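Local coordinates for protein PcyX_EBK42635 (Marine metagenome, PDB 5OWG) that probably catalyses the ferredoxin-dependent four-electron reduction of biliverdin to phycoerythrobilin, at residues I15-E20 with Y91-I96; R39-N42 with W47-R50; H61-D66 with K224-D229; V212-S215 with P219-D222. All coordinates share one frame; numbering follows the deposited sequence.

Contact 1 (I15-E20 with Y91-I96); sequences IKWKDE and YGFDII
W17 of helix 14-28 meets F93 of strand 90-96 in the buried layer between a helix and the central antiparallel sheet. This is one half of the alpha/beta/alpha sandwich of the ferredoxin-dependent bilin reductases.

The contact is aromatic. One side chain comes down from the helix, the other up from the strand, and they overlap alongside. The centroids of the W17 five-membered ring and the F93 ring are 4.8 Å apart, and their planes make an angle of 34°, so the overlap is tilted. W17 NE1 sits over one face of the F93 ring, 3.8 Å from F93 CE2. Both rings reach across because CG is anti to the backbone N (chi1 161° in W17, -178° in F93). This sends each ring into the gap between the two backbones, whose nearest CA atoms, of W17 and I95, are 10.8 Å apart.

Apolar packing continues around the pair. Helix 161-179 contributes C166, A169 and V170 to the W17 side chain, and A169 also touches F93. A76 of the neighbouring strand 73-82 meets W17 as well.

Two salt bridges lie within the helix segment itself. K16 NZ makes a weak salt bridge to E20 OE2, one turn on. K18 pairs with D19, where NZ approaches OD1 at 3.0 Å, nearly in line with the carboxylate C-O bond.

Contact 2 (R39-N42 with W47-R50); sequences RFNN and WVNR
The F40 and W47 side chains run alongside each other in the same direction. F40 CB stands over the W47 six-membered ring, 3.8 Å from its centroid and only 6° off the normal, which makes a CH-pi contact. The F40 ring itself meets W47 obliquely, with the planes at 55°. F40 O lies above the indole too, toward its rim.

The polar contacts centre on two asparagines. With CG opposite its own carbonyl carbon (chi1 -77°), the N41 amide holds the backbone of N49 at both ends. N49 N donates to N41 OD1 at 2.7 Å in a nearly straight bond, although it arrives from above the carbonyl plane. N41 ND2 donates back to N49 O at 3.0 Å, in that carbonyl's plane and on a lone pair. The N41 side chain thus does what a peptide group of a neighbouring strand would do. N49 returns the grip: its ND2 donates to F40 O at 2.9 Å, and this NH2 group also sits above the rim of the W47 ring.

In the fold, the loop that follows strand 30-32 turns back against the first residues of strand 47-53. The other edge of this strand is bonded to strand 57-67. Where the two segments approach the turn, W47 N donates to N42 O at 3.1 Å.

Further out, N49 OD1 accepts a bond from H61 NE2, which fixes the rotation of the N49 amide. F226 of helix 220-229 packs edge-to-face with F40 and also meets W47. N42 OD1 is turned to K44 N.

Contact 3 (H61-D66 with K224-D229); sequences HLDVVD and KLFCSD
D63 and F226 face each other across the gap between strand 57-67 and helix 220-229, with their CA atoms 10.6 Å apart, a gap that F226 spans to meet H61 and D63.

The F226 ring does most of the bridging. With chi1 at 176° it stands out from the helix and extends to the strand. F226 CZ leads and touches two residues at once. It lies 3.7 Å from H61 CE1, at the edge of the imidazole and near its plane. The two rings meet rim to rim, with centroids 5.9 Å apart and planes at 56°. On the carboxylate side, F226 CZ is 3.8 Å from D63 OD2, and the carboxylate is turned 53° against the ring.

H61 and D63 are two apart on the strand, so both CB atoms point to the face covered by the C-terminal helices. In this family the bilin binds between the sheet and these helices, so F226 probably helps to bound that region.

The phenyl ring offers no hydrogen-bond partner. H61 NE2 and D63 OD1 have partners outside the contact: N49 for H61, and a weak bond from W47 NE1 for D63 OD1. What F226 adds is a buried apolar contact against two polar groups.

Contact 4 (V212-S215 with P219-D222); sequences VMQS and PEED
The ends of the Q214 and E220 side chains meet at the surface, across the short loop that joins helix 210-215 to helix 220-229. Their CA atoms are 7.1 Å apart. The arrangement is two consecutive helices joined by a short loop, with P219 at the N-cap position of the second.

Both side chains are extended beyond CG. In Q214 a chi1 of -86° swings CG to the backbone N side, and the straight chain carries the amide out past the helix surface. E220 has a less usual start: its chi1 of -111° falls between two staggered positions. The remainder of its chain is extended and brings the carboxylate alongside the amide.

The side chains approach at a slant, but their flat ends are almost coplanar, at 26°. Q214 NE2 comes to 3.4 Å from E220 OE2. The same nitrogen is 4.0 Å from E220 CG, so the amide also brushes the aliphatic part of the glutamate.

The buried side of the connection is apolar. M213 points into it and packs on I223, F226 and C227 of helix 220-229, and on W47 of the sheet.

The amide and the carboxylate are both exposed, and the contact is small, so it is probably open to competition from water. The first turn of helix 220-229 also holds E221 and D222. Acidic groups there would probably interact favourably with the helix N-terminus.

The central antiparallel sheet relates contacts 1, 2 and 3. Contact 1 joins it to helix 14-28. Contact 3 joins it to helix 220-229 on the opposite face. The centres of contacts 1 and 3 are 14 Å apart, and K18 touches V64. Contacts 2 and 3 lie closest, 7 Å between centres, on the adjacent strands 47-53 and 57-67. Contact 4 shares helix 220-229 with contact 3. It touches contacts 2 and 3, with centres 13 Å and 10 Å away. Along the chain contacts 1 and 3 interleave, contact 2 falls between the segments of contact 1, and contact 4 between those of contact 3. Early and late parts of the sequence thus complete one sandwich domain.

Contact 1 (I15-E20 with Y91-I96)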
loop_
_atom_site.group_PDB
_atom_site.type_symbol
_atom_site.label_atom_id
_atom_site.label_comp_id
_atom_site.label_asym_id
_atom_site.label_seq_id
_atom_site.Cartn_x
_atom_site.Cartn_y
_atom_site.Cartn_z
ATOM N N ILE A 15 -7.814 -13.279 3.208
ATOM C CA ILE A 15 -7.607 -13.695 1.825
ATOM C C ILE A 15 -8.721 -13.154 0.941
ATOM O O ILE A 15 -8.487 -12.762 -0.209
ATOM C CB ILE A 15 -7.513 -15.230 1.737
ATOM C CG1 ILE A 15 -6.587 -15.782 2.827
ATOM C CG2 ILE A 15 -7.019 -15.651 0.361
ATOM C CD1 ILE A 15 -5.225 -15.125 2.887
ATOM N N LYS A 16 -9.950 -13.125 1.458
ATOM C CA LYS A 16 -11.051 -12.518 0.720
ATOM C C LYS A 16 -10.772 -11.045 0.453
ATOM O O LYS A 16 -10.825 -10.588 -0.693
ATOM C CB LYS A 16 -12.357 -12.690 1.494
ATOM C CG LYS A 16 -13.550 -12.016 0.845
ATOM C CD LYS A 16 -14.814 -12.830 1.049
ATOM C CE LYS A 16 -16.027 -12.122 0.486
ATOM N NZ LYS A 16 -15.864 -11.766 -0.953
ATOM N N TRP A 17 -10.460 -10.286 1.508
ATOM C CA TRP A 17 -10.114 -8.881 1.332
ATOM C C TRP A 17 -8.995 -8.702 0.315
ATOM O O TRP A 17 -8.929 -7.670 -0.363
ATOM C CB TRP A 17 -9.708 -8.266 2.674
ATOM C CG TRP A 17 -8.925 -6.997 2.523
ATOM C CD1 TRP A 17 -9.411 -5.722 2.549
ATOM C CD2 TRP A 17 -7.513 -6.883 2.310
ATOM N NE1 TRP A 17 -8.389 -4.822 2.366
ATOM C CE2 TRP A 17 -7.213 -5.510 2.216
ATOM C CE3 TRP A 17 -6.474 -7.811 2.187
ATOM C CZ2 TRP A 17 -5.919 -5.043 2.005
ATOM C CZ3 TRP A 17 -5.189 -7.344 1.982
ATOM C CH2 TRP A 17 -4.922 -5.973 1.893
ATOM N N LYS A 18 -8.107 -9.691 0.192
ATOM C CA LYS A 18 -6.999 -9.580 -0.747
ATOM C C LYS A 18 -7.471 -9.762 -2.184
ATOM O O LYS A 18 -7.067 -9.003 -3.073
ATOM C CB LYS A 18 -5.918 -10.608 -0.409
ATOM C CG LYS A 18 -4.664 -10.501 -1.267
ATOM C CD LYS A 18 -3.627 -11.557 -0.906
ATOM C CE LYS A 18 -4.131 -12.972 -1.156
ATOM N NZ LYS A 18 -4.624 -13.160 -2.549
ATOM N N ASP A 19 -8.327 -10.756 -2.430
ATOM C CA ASP A 19 -8.842 -10.967 -3.777
ATOM C C ASP A 19 -9.762 -9.829 -4.197
ATOM O O ASP A 19 -9.719 -9.383 -5.350
ATOM C CB ASP A 19 -9.568 -12.309 -3.858
ATOM C CG ASP A 19 -8.627 -13.490 -3.710
ATOM O OD1 ASP A 19 -7.416 -13.264 -3.506
ATOM O OD2 ASP A 19 -9.098 -14.642 -3.801
ATOM N N GLU A 20 -10.602 -9.342 -3.279
ATOM C CA GLU A 20 -11.422 -8.175 -3.589
ATOM C C GLU A 20 -10.545 -6.963 -3.876
ATOM O O GLU A 20 -10.862 -6.150 -4.753
ATOM C CB GLU A 20 -12.381 -7.875 -2.435
ATOM C CG GLU A 20 -13.282 -9.032 -2.020
ATOM C CD GLU A 20 -14.145 -9.550 -3.152
ATOM O OE1 GLU A 20 -13.592 -10.126 -4.112
ATOM O OE2 GLU A 20 -15.381 -9.382 -3.083
ATOM N N TYR A 91 -3.639 6.778 0.296
ATOM C CA TYR A 91 -4.274 5.569 0.804
ATOM C C TYR A 91 -3.210 4.653 1.387
ATOM O O TYR A 91 -2.203 4.358 0.736
ATOM C CB TYR A 91 -5.033 4.853 -0.313
ATOM C CG TYR A 91 -5.726 3.570 0.104
ATOM C CD1 TYR A 91 -5.022 2.376 0.216
ATOM C CD2 TYR A 91 -7.090 3.549 0.362
ATOM C CE1 TYR A 91 -5.655 1.202 0.590
ATOM C CE2 TYR A 91 -7.732 2.382 0.734
ATOM C CZ TYR A 91 -7.010 1.212 0.845
ATOM O OH TYR A 91 -7.645 0.048 1.214
ATOM N N GLY A 92 -3.430 4.209 2.618
ATOM C CA GLY A 92 -2.522 3.284 3.256
ATOM C C GLY A 92 -3.292 2.290 4.092
ATOM O O GLY A 92 -4.107 2.683 4.927
ATOM N N PHE A 93 -3.068 1.001 3.856
ATOM C CA PHE A 93 -3.716 -0.058 4.619
ATOM C C PHE A 93 -2.661 -1.085 4.990
ATOM O O PHE A 93 -1.978 -1.622 4.110
ATOM C CB PHE A 93 -4.848 -0.714 3.824
ATOM C CG PHE A 93 -5.587 -1.780 4.588
ATOM C CD1 PHE A 93 -6.601 -1.446 5.471
ATOM C CD2 PHE A 93 -5.264 -3.115 4.425
ATOM C CE1 PHE A 93 -7.280 -2.424 6.174
ATOM C CE2 PHE A 93 -5.942 -4.099 5.124
ATOM C CZ PHE A 93 -6.950 -3.752 5.999
ATOM N N ASP A 94 -2.524 -1.350 6.285
ATOM C CA ASP A 94 -1.544 -2.302 6.794
ATOM C C ASP A 94 -2.224 -3.173 7.835
ATOM O O ASP A 94 -2.768 -2.661 8.819
ATOM C CB ASP A 94 -0.330 -1.585 7.390
ATOM C CG ASP A 94 0.474 -0.834 6.346
ATOM O OD1 ASP A 94 0.884 -1.464 5.349
ATOM O OD2 ASP A 94 0.689 0.383 6.520
ATOM N N ILE A 95 -2.197 -4.484 7.613
ATOM C CA ILE A 95 -2.800 -5.452 8.518
ATOM C C ILE A 95 -1.797 -6.571 8.759
ATOM O O ILE A 95 -1.274 -7.160 7.805
ATOM C CB ILE A 95 -4.129 -6.010 7.959
ATOM C CG1 ILE A 95 -4.948 -6.657 9.076
ATOM C CG2 ILE A 95 -3.892 -6.998 6.818
ATOM C CD1 ILE A 95 -5.766 -5.663 9.853
ATOM N N ILE A 96 -1.502 -6.836 10.028
ATOM C CA ILE A 96 -0.744 -8.011 10.441
ATOM C C ILE A 96 -1.598 -8.778 11.438
ATOM O O ILE A 96 -2.038 -8.218 12.448
ATOM C CB ILE A 96 0.620 -7.641 11.056
ATOM C CG1 ILE A 96 1.302 -8.879 11.656
ATOM C CG2 ILE A 96 0.454 -6.572 12.128
ATOM C CD1 ILE A 96 1.530 -10.010 10.670
#

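Contact 2 (R39-N42 with W47-R50)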
loop_
_atom_site.group_PDB
_atom_site.type_symbol
_atom_site.label_atom_id
_atom_site.label_comp_id
_atom_site.label_asym_id
_atom_site.label_seq_id
_atom_site.Cartn_x
_atom_site.Cartn_y
_atom_site.Cartn_z
ATOM N N ARG A 39 13.095 -9.173 -7.073
ATOM C CA ARG A 39 13.847 -9.751 -5.968
ATOM C C ARG A 39 12.969 -10.066 -4.764
ATOM O O ARG A 39 13.469 -10.641 -3.792
ATOM C CB ARG A 39 14.962 -8.797 -5.536
ATOM C CG ARG A 39 15.861 -8.322 -6.667
ATOM C CD ARG A 39 16.758 -7.184 -6.209
ATOM N NE ARG A 39 15.993 -6.001 -5.820
ATOM C CZ ARG A 39 16.513 -4.933 -5.222
ATOM N NH1 ARG A 39 17.807 -4.888 -4.932
ATOM N NH2 ARG A 39 15.736 -3.904 -4.909
ATOM N N PHE A 40 11.683 -9.698 -4.797
ATOM C CA PHE A 40 10.813 -9.844 -3.636
ATOM C C PHE A 40 9.502 -10.546 -3.975
ATOM O O PHE A 40 8.522 -10.406 -3.235
ATOM C CB PHE A 40 10.537 -8.476 -3.009
ATOM C CG PHE A 40 11.771 -7.645 -2.823
ATOM C CD1 PHE A 40 12.807 -8.093 -2.019
ATOM C CD2 PHE A 40 11.902 -6.419 -3.454
ATOM C CE1 PHE A 40 13.949 -7.335 -1.848
ATOM C CE2 PHE A 40 13.042 -5.654 -3.285
ATOM C CZ PHE A 40 14.066 -6.113 -2.482
ATOM N N ASN A 41 9.459 -11.282 -5.080
ATOM C CA ASN A 41 8.373 -12.212 -5.378
ATOM C C ASN A 41 8.974 -13.612 -5.302
ATOM O O ASN A 41 9.394 -14.183 -6.311
ATOM C CB ASN A 41 7.748 -11.934 -6.743
ATOM C CG ASN A 41 6.810 -10.739 -6.724
ATOM O OD1 ASN A 41 5.667 -10.838 -6.277
ATOM N ND2 ASN A 41 7.289 -9.604 -7.216
ATOM N N ASN A 42 9.021 -14.160 -4.089
ATOM C CA ASN A 42 9.668 -15.440 -3.818
ATOM C C ASN A 42 8.610 -16.402 -3.297
ATOM O O ASN A 42 8.065 -16.202 -2.206
ATOM C CB ASN A 42 10.806 -15.266 -2.811
ATOM C CG ASN A 42 11.714 -16.480 -2.735
ATOM O OD1 ASN A 42 11.249 -17.619 -2.740
ATOM N ND2 ASN A 42 13.021 -16.238 -2.667
ATOM N N TRP A 47 6.204 -14.550 -0.404
ATOM C CA TRP A 47 6.313 -13.115 -0.624
ATOM C C TRP A 47 5.789 -12.789 -2.016
ATOM O O TRP A 47 6.314 -13.295 -3.015
ATOM C CB TRP A 47 7.765 -12.657 -0.477
ATOM C CG TRP A 47 7.949 -11.253 0.042
ATOM C CD1 TRP A 47 6.973 -10.360 0.381
ATOM C CD2 TRP A 47 9.198 -10.590 0.280
ATOM N NE1 TRP A 47 7.537 -9.184 0.820
ATOM C CE2 TRP A 47 8.902 -9.300 0.764
ATOM C CE3 TRP A 47 10.539 -10.963 0.133
ATOM C CZ2 TRP A 47 9.895 -8.381 1.099
ATOM C CZ3 TRP A 47 11.523 -10.050 0.467
ATOM C CH2 TRP A 47 11.196 -8.775 0.944
ATOM N N VAL A 48 4.754 -11.956 -2.080
ATOM C CA VAL A 48 4.205 -11.471 -3.339
ATOM C C VAL A 48 4.177 -9.951 -3.284
ATOM O O VAL A 48 3.692 -9.371 -2.306
ATOM C CB VAL A 48 2.794 -12.029 -3.608
ATOM C CG1 VAL A 48 2.220 -11.449 -4.893
ATOM C CG2 VAL A 48 2.831 -13.546 -3.689
ATOM N N ASN A 49 4.694 -9.313 -4.330
ATOM C CA ASN A 49 4.718 -7.858 -4.421
ATOM C C ASN A 49 4.281 -7.464 -5.821
ATOM O O ASN A 49 4.885 -7.898 -6.807
ATOM C CB ASN A 49 6.111 -7.302 -4.107
ATOM C CG ASN A 49 6.375 -7.198 -2.617
ATOM O OD1 ASN A 49 5.986 -6.221 -1.976
ATOM N ND2 ASN A 49 7.040 -8.203 -2.058
ATOM N N ARG A 50 3.236 -6.644 -5.907
ATOM C CA ARG A 50 2.629 -6.283 -7.177
ATOM C C ARG A 50 2.333 -4.792 -7.181
ATOM O O ARG A 50 1.926 -4.235 -6.158
ATOM C CB ARG A 50 1.343 -7.080 -7.407
ATOM C CG ARG A 50 1.573 -8.579 -7.487
ATOM C CD ARG A 50 0.262 -9.336 -7.553
ATOM N NE ARG A 50 -0.430 -9.119 -8.818
ATOM C CZ ARG A 50 -1.668 -9.528 -9.074
ATOM N NH1 ARG A 50 -2.364 -10.172 -8.147
ATOM N NH2 ARG A 50 -2.215 -9.287 -10.256
#

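Contact 3 (H61-D66 with K224-D229)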
loop_
_atom_site.group_PDB
_atom_site.type_symbol
_atom_site.label_atom_id
_atom_site.label_comp_id
_atom_site.label_asym_id
_atom_site.label_seq_id
_atom_site.Cartn_x
_atom_site.Cartn_y
_atom_site.Cartn_z
ATOM N N HIS A 61 0.795 -0.251 -4.665
ATOM C CA HIS A 61 1.700 -1.344 -4.326
ATOM C C HIS A 61 1.020 -2.282 -3.343
ATOM O O HIS A 61 0.605 -1.854 -2.261
ATOM C CB HIS A 61 3.001 -0.791 -3.735
ATOM C CG HIS A 61 3.962 -1.842 -3.275
ATOM N ND1 HIS A 61 4.923 -1.598 -2.318
ATOM C CD2 HIS A 61 4.120 -3.134 -3.647
ATOM C CE1 HIS A 61 5.628 -2.697 -2.114
ATOM N NE2 HIS A 61 5.162 -3.644 -2.909
ATOM N N LEU A 62 0.919 -3.557 -3.711
ATOM C CA LEU A 62 0.351 -4.590 -2.851
ATOM C C LEU A 62 1.466 -5.529 -2.415
ATOM O O LEU A 62 2.070 -6.212 -3.250
ATOM C CB LEU A 62 -0.753 -5.366 -3.569
ATOM C CG LEU A 62 -1.396 -6.496 -2.756
ATOM C CD1 LEU A 62 -2.216 -5.933 -1.602
ATOM C CD2 LEU A 62 -2.249 -7.388 -3.644
ATOM N N ASP A 63 1.728 -5.563 -1.111
ATOM C CA ASP A 63 2.759 -6.409 -0.524
ATOM C C ASP A 63 2.089 -7.406 0.412
ATOM O O ASP A 63 1.501 -7.009 1.423
ATOM C CB ASP A 63 3.787 -5.565 0.230
ATOM C CG ASP A 63 4.677 -6.396 1.130
ATOM O OD1 ASP A 63 4.972 -7.555 0.771
ATOM O OD2 ASP A 63 5.071 -5.893 2.202
ATOM N N VAL A 64 2.182 -8.692 0.076
ATOM C CA VAL A 64 1.523 -9.756 0.826
ATOM C C VAL A 64 2.563 -10.798 1.209
ATOM O O VAL A 64 3.316 -11.273 0.350
ATOM C CB VAL A 64 0.386 -10.409 0.016
ATOM C CG1 VAL A 64 -0.298 -11.515 0.821
ATOM C CG2 VAL A 64 -0.626 -9.365 -0.412
ATOM N N VAL A 65 2.601 -11.152 2.490
ATOM C CA VAL A 65 3.464 -12.213 2.999
ATOM C C VAL A 65 2.557 -13.313 3.536
ATOM O O VAL A 65 1.904 -13.136 4.572
ATOM C CB VAL A 65 4.423 -11.713 4.086
ATOM C CG1 VAL A 65 5.335 -12.841 4.552
ATOM C CG2 VAL A 65 5.246 -10.539 3.578
ATOM N N ASP A 66 2.517 -14.443 2.837
ATOM C CA ASP A 66 1.691 -15.587 3.219
ATOM C C ASP A 66 2.620 -16.663 3.782
ATOM O O ASP A 66 3.156 -17.492 3.043
ATOM C CB ASP A 66 0.886 -16.099 2.022
ATOM C CG ASP A 66 -0.152 -17.134 2.414
ATOM O OD1 ASP A 66 0.148 -17.989 3.274
ATOM O OD2 ASP A 66 -1.273 -17.090 1.864
ATOM N N LYS A 224 16.358 -5.004 4.298
ATOM C CA LYS A 224 16.994 -3.713 4.050
ATOM C C LYS A 224 16.933 -3.342 2.574
ATOM O O LYS A 224 16.810 -2.159 2.234
ATOM C CB LYS A 224 18.443 -3.734 4.543
ATOM C CG LYS A 224 19.304 -2.580 4.032
ATOM C CD LYS A 224 18.742 -1.213 4.390
ATOM C CE LYS A 224 19.418 -0.120 3.571
ATOM N NZ LYS A 224 18.857 1.234 3.839
ATOM N N LEU A 225 17.020 -4.334 1.689
ATOM C CA LEU A 225 16.874 -4.083 0.258
ATOM C C LEU A 225 15.463 -3.602 -0.069
ATOM O O LEU A 225 15.282 -2.587 -0.755
ATOM C CB LEU A 225 17.203 -5.360 -0.517
ATOM C CG LEU A 225 18.083 -5.302 -1.765
ATOM C CD1 LEU A 225 19.409 -4.617 -1.501
ATOM C CD2 LEU A 225 18.327 -6.720 -2.252
ATOM N N PHE A 226 14.451 -4.320 0.423
ATOM C CA PHE A 226 13.060 -3.990 0.122
ATOM C C PHE A 226 12.651 -2.658 0.747
ATOM O O PHE A 226 12.048 -1.808 0.082
ATOM C CB PHE A 226 12.161 -5.125 0.618
ATOM C CG PHE A 226 10.693 -4.867 0.450
ATOM C CD1 PHE A 226 10.077 -5.058 -0.774
ATOM C CD2 PHE A 226 9.922 -4.463 1.527
ATOM C CE1 PHE A 226 8.721 -4.832 -0.926
ATOM C CE2 PHE A 226 8.568 -4.237 1.382
ATOM C CZ PHE A 226 7.966 -4.421 0.155
ATOM N N CYS A 227 12.969 -2.458 2.029
ATOM C CA CYS A 227 12.508 -1.266 2.734
ATOM C C CYS A 227 13.057 0.017 2.122
ATOM O O CYS A 227 12.420 1.073 2.223
ATOM C CB CYS A 227 12.897 -1.350 4.211
ATOM S SG CYS A 227 11.940 -2.548 5.163
ATOM N N SER A 228 14.228 -0.044 1.488
ATOM C CA SER A 228 14.887 1.162 0.999
ATOM C C SER A 228 14.586 1.469 -0.462
ATOM O O SER A 228 14.604 2.642 -0.852
ATOM C CB SER A 228 16.404 1.037 1.179
ATOM O OG SER A 228 16.924 -0.032 0.409
ATOM N N ASP A 229 14.310 0.453 -1.283
ATOM C CA ASP A 229 14.238 0.627 -2.727
ATOM C C ASP A 229 12.871 0.349 -3.336
ATOM O O ASP A 229 12.566 0.917 -4.389
ATOM C CB ASP A 229 15.260 -0.286 -3.422
ATOM C CG ASP A 229 16.679 -0.010 -2.980
ATOM O OD1 ASP A 229 16.890 0.940 -2.198
ATOM O OD2 ASP A 229 17.585 -0.748 -3.416
#

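Contact 4 (V212-S215 with P219-D222)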
loop_
_atom_site.group_PDB
_atom_site.type_symbol
_atom_site.label_atom_id
_atom_site.label_comp_id
_atom_site.label_asym_id
_atom_site.label_seq_id
_atom_site.Cartn_x
_atom_site.Cartn_y
_atom_site.Cartn_z
ATOM N N VAL A 212 8.441 -6.472 12.101
ATOM C CA VAL A 212 7.406 -7.362 11.580
ATOM C C VAL A 212 7.971 -8.222 10.456
ATOM O O VAL A 212 7.730 -9.433 10.402
ATOM C CB VAL A 212 6.167 -6.563 11.127
ATOM C CG1 VAL A 212 5.497 -5.902 12.322
ATOM C CG2 VAL A 212 6.524 -5.519 10.078
ATOM N N MET A 213 8.751 -7.620 9.558
ATOM C CA MET A 213 9.377 -8.402 8.498
ATOM C C MET A 213 10.326 -9.441 9.080
ATOM O O MET A 213 10.381 -10.580 8.602
ATOM C CB MET A 213 10.112 -7.481 7.526
ATOM C CG MET A 213 9.209 -6.469 6.844
ATOM S SD MET A 213 10.050 -5.535 5.555
ATOM C CE MET A 213 10.320 -6.816 4.332
ATOM N N GLN A 214 11.084 -9.066 10.114
ATOM C CA GLN A 214 11.842 -10.060 10.864
ATOM C C GLN A 214 10.910 -11.087 11.493
ATOM O O GLN A 214 11.220 -12.283 11.524
ATOM C CB GLN A 214 12.693 -9.378 11.936
ATOM C CG GLN A 214 14.054 -8.905 11.449
ATOM C CD GLN A 214 14.803 -8.104 12.498
ATOM O OE1 GLN A 214 14.197 -7.503 13.385
ATOM N NE2 GLN A 214 16.129 -8.096 12.403
ATOM N N SER A 215 9.759 -10.636 11.999
ATOM C CA SER A 215 8.761 -11.565 12.516
ATOM C C SER A 215 8.289 -12.515 11.422
ATOM O O SER A 215 8.201 -13.730 11.633
ATOM C CB SER A 215 7.579 -10.791 13.104
ATOM O OG SER A 215 8.020 -9.741 13.948
ATOM N N PRO A 219 14.571 -12.704 5.023
ATOM C CA PRO A 219 16.013 -12.473 5.170
ATOM C C PRO A 219 16.312 -11.027 5.540
ATOM O O PRO A 219 15.678 -10.094 5.047
ATOM C CB PRO A 219 16.571 -12.827 3.788
ATOM C CG PRO A 219 15.587 -13.782 3.218
ATOM C CD PRO A 219 14.248 -13.368 3.748
ATOM N N GLU A 220 17.299 -10.847 6.422
ATOM C CA GLU A 220 17.691 -9.498 6.817
ATOM C C GLU A 220 18.138 -8.680 5.612
ATOM O O GLU A 220 17.798 -7.497 5.494
ATOM C CB GLU A 220 18.806 -9.554 7.862
ATOM C CG GLU A 220 18.380 -9.093 9.245
ATOM C CD GLU A 220 19.548 -8.969 10.203
ATOM O OE1 GLU A 220 20.706 -9.113 9.756
ATOM O OE2 GLU A 220 19.310 -8.726 11.405
ATOM N N GLU A 221 18.898 -9.295 4.703
ATOM C CA GLU A 221 19.396 -8.566 3.541
ATOM C C GLU A 221 18.248 -8.108 2.649
ATOM O O GLU A 221 18.218 -6.955 2.202
ATOM C CB GLU A 221 20.390 -9.427 2.754
ATOM C CG GLU A 221 19.913 -10.827 2.372
ATOM C CD GLU A 221 20.171 -11.856 3.457
ATOM O OE1 GLU A 221 20.420 -11.454 4.613
ATOM O OE2 GLU A 221 20.129 -13.069 3.156
ATOM N N ASP A 222 17.287 -8.995 2.384
ATOM C CA ASP A 222 16.132 -8.610 1.580
ATOM C C ASP A 222 15.339 -7.500 2.258
ATOM O O ASP A 222 14.855 -6.578 1.592
ATOM C CB ASP A 222 15.240 -9.826 1.325
ATOM C CG ASP A 222 15.914 -10.881 0.469
ATOM O OD1 ASP A 222 17.103 -10.708 0.133
ATOM O OD2 ASP A 222 15.250 -11.884 0.133
#